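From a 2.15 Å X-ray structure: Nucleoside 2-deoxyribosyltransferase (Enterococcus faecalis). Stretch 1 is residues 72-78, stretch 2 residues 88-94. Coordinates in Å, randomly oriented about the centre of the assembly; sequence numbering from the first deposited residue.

Stretch 1, residues 72-78: LLVALLD
Stretch 2, residues 88-94: SEIGVAY

Buried Glu89 is the unusual feature of this contact in the nucleoside 2-deoxyribosyltransferase: its CA-to-CB bond points toward an apolar strand, yet both its carboxylate oxygens, OE1 and OE2, are hydrogen-bonded elsewhere in the structure, so its charged end is satisfied; chi1 is m (-74°) and chi2 t (172°). No hydrogen bond crosses between the two stretches; a strand and a helix are held together by a handful of apolar side-chain contacts, with 184 Å² buried in all. The example illustrates a general rule of α/β packing: a strand shows alternate side chains to a helix, and the helix answers with residues spaced three or four apart.

The strand, Leu72 to Leu76, is extended, with phi from -150° to -100° and psi from 120° to 141°; Leu77 then leaves it at -99/-7, and Asp78 follows at -68/167. Residues 88-94 lie inside a longer helix, with phi near -65° and psi from -34° to -48°. Its backbone hydrogen bonds include Val92 N to Ser88 O at 3.0 Å, Ala93 N to Glu89 O at 2.9 Å and Tyr94 N to Ile90 O at 2.9 Å. The axes run nearly antiparallel, at 156° with a signed crossing angle of -156°, and approach to 10.0 Å. In register, Leu73 CA lies 7.5 Å from Ala93 CA, and Ala75 CA 7.8 Å from Ile90 CA.

Strand alternation directs Leu73 and Ala75 toward the helix, whereas Leu76 points away. Leu73, with chi1 t (-172°) and chi2 between wells at 129°, gives up the largest area. Leu73 CD1 is 4.3 Å from Ala93 CB. The same Leu73 CD1 is 4.4 Å from the carbonyl oxygen Glu89 O, while Leu73 CD2 lies 4.4 Å from Ile90 CG1. One branched side chain thus reaches three helix residues. The small methyl of Ala93, directed toward the strand, suits the place where the CA atoms come nearest.

Ile90 is the helix's main contributor. Its CA-to-CB bond points sideways, but with chi1 m (-71°) and chi2 t (172°) the end of the chain comes nearer the strand. There Ile90 CD1 meets Ala75 CB at 4.1 Å and Leu77 CD2 at 3.9 Å, the closest contact. Ala75 brings only a methyl, and the longer isoleucine spans the gap to it. Leu77 also starts sideways and reaches in through chi1 m (-53°) and chi2 t (-176°).

Gly91 and Val92 make no contact and are out of reach of the strand. The contact is modest in area and rests on apolar side chains at ordinary van der Waals separations.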

# COMPACT_ATOMS: atom_id res chain seq x y z
N LEU B 72 6.81 -26.76 -1.65
CA LEU B 72 5.70 -26.00 -2.19
C LEU B 72 5.51 -24.76 -1.34
O LEU B 72 5.66 -24.81 -0.11
CB LEU B 72 4.41 -26.83 -2.20
CG LEU B 72 3.12 -26.09 -2.55
CD1 LEU B 72 3.13 -25.65 -4.01
CD2 LEU B 72 1.90 -26.95 -2.26
N LEU B 73 5.20 -23.64 -1.98
CA LEU B 73 4.99 -22.37 -1.29
C LEU B 73 3.53 -21.96 -1.47
O LEU B 73 3.05 -21.84 -2.60
CB LEU B 73 5.93 -21.29 -1.83
CG LEU B 73 5.96 -19.96 -1.08
CD1 LEU B 73 7.40 -19.58 -0.76
CD2 LEU B 73 5.29 -18.86 -1.89
N VAL B 74 2.83 -21.78 -0.35
CA VAL B 74 1.47 -21.25 -0.35
C VAL B 74 1.56 -19.77 0.00
O VAL B 74 2.12 -19.41 1.04
CB VAL B 74 0.57 -22.01 0.63
CG1 VAL B 74 -0.80 -21.35 0.71
CG2 VAL B 74 0.43 -23.46 0.20
N ALA B 75 1.01 -18.91 -0.86
CA ALA B 75 1.14 -17.47 -0.72
C ALA B 75 -0.24 -16.82 -0.65
O ALA B 75 -1.13 -17.15 -1.44
CB ALA B 75 1.94 -16.87 -1.88
N LEU B 76 -0.40 -15.89 0.28
CA LEU B 76 -1.61 -15.10 0.42
C LEU B 76 -1.37 -13.73 -0.20
O LEU B 76 -0.48 -13.00 0.23
CB LEU B 76 -2.02 -14.98 1.88
CG LEU B 76 -2.99 -16.03 2.43
CD1 LEU B 76 -2.58 -17.45 2.03
CD2 LEU B 76 -3.10 -15.93 3.95
N LEU B 77 -2.16 -13.39 -1.23
CA LEU B 77 -1.95 -12.18 -2.00
C LEU B 77 -2.86 -11.03 -1.59
O LEU B 77 -2.67 -9.91 -2.08
CB LEU B 77 -2.15 -12.46 -3.50
CG LEU B 77 -1.36 -13.60 -4.13
CD1 LEU B 77 -1.63 -13.67 -5.62
CD2 LEU B 77 0.13 -13.46 -3.85
N ASP B 78 -3.82 -11.26 -0.71
CA ASP B 78 -4.82 -10.25 -0.39
C ASP B 78 -4.19 -9.07 0.36
O ASP B 78 -3.05 -9.13 0.84
CB ASP B 78 -5.95 -10.86 0.43
CG ASP B 78 -6.98 -11.56 -0.44
OD1 ASP B 78 -7.55 -10.91 -1.34
OD2 ASP B 78 -7.20 -12.77 -0.23
N SER B 88 8.62 -10.75 -2.57
CA SER B 88 10.03 -11.14 -2.68
C SER B 88 10.19 -12.65 -2.53
O SER B 88 10.99 -13.26 -3.25
CB SER B 88 10.86 -10.40 -1.63
OG SER B 88 10.94 -9.02 -1.93
N GLU B 89 9.46 -13.26 -1.59
CA GLU B 89 9.54 -14.70 -1.42
C GLU B 89 9.05 -15.44 -2.65
O GLU B 89 9.56 -16.52 -2.98
CB GLU B 89 8.73 -15.13 -0.19
CG GLU B 89 9.41 -14.78 1.14
CD GLU B 89 8.51 -15.02 2.34
OE1 GLU B 89 7.27 -14.98 2.18
OE2 GLU B 89 9.04 -15.26 3.44
N ILE B 90 8.05 -14.89 -3.35
CA ILE B 90 7.60 -15.49 -4.61
C ILE B 90 8.71 -15.43 -5.65
O ILE B 90 8.94 -16.40 -6.38
CB ILE B 90 6.32 -14.79 -5.10
CG1 ILE B 90 5.13 -15.15 -4.20
CG2 ILE B 90 6.02 -15.15 -6.55
CD1 ILE B 90 3.88 -14.37 -4.50
N GLY B 91 9.42 -14.30 -5.72
CA GLY B 91 10.52 -14.19 -6.67
C GLY B 91 11.64 -15.16 -6.37
O GLY B 91 12.25 -15.72 -7.28
N VAL B 92 11.93 -15.38 -5.08
CA VAL B 92 12.94 -16.37 -4.71
C VAL B 92 12.47 -17.77 -5.11
O VAL B 92 13.24 -18.56 -5.65
CB VAL B 92 13.24 -16.29 -3.20
CG1 VAL B 92 14.12 -17.45 -2.77
CG2 VAL B 92 13.90 -14.96 -2.86
N ALA B 93 11.20 -18.08 -4.85
CA ALA B 93 10.68 -19.41 -5.14
C ALA B 93 10.70 -19.70 -6.63
O ALA B 93 11.05 -20.81 -7.05
CB ALA B 93 9.27 -19.55 -4.59
N TYR B 94 10.33 -18.71 -7.46
CA TYR B 94 10.32 -18.93 -8.90
C TYR B 94 11.73 -19.20 -9.42
O TYR B 94 11.95 -20.15 -10.18
CB TYR B 94 9.71 -17.72 -9.62
CG TYR B 94 9.89 -17.80 -11.12
CD1 TYR B 94 9.06 -18.59 -11.90
CD2 TYR B 94 10.91 -17.10 -11.76
CE1 TYR B 94 9.23 -18.68 -13.27
CE2 TYR B 94 11.09 -17.19 -13.13
CZ TYR B 94 10.24 -17.98 -13.87
OH TYR B 94 10.41 -18.06 -15.24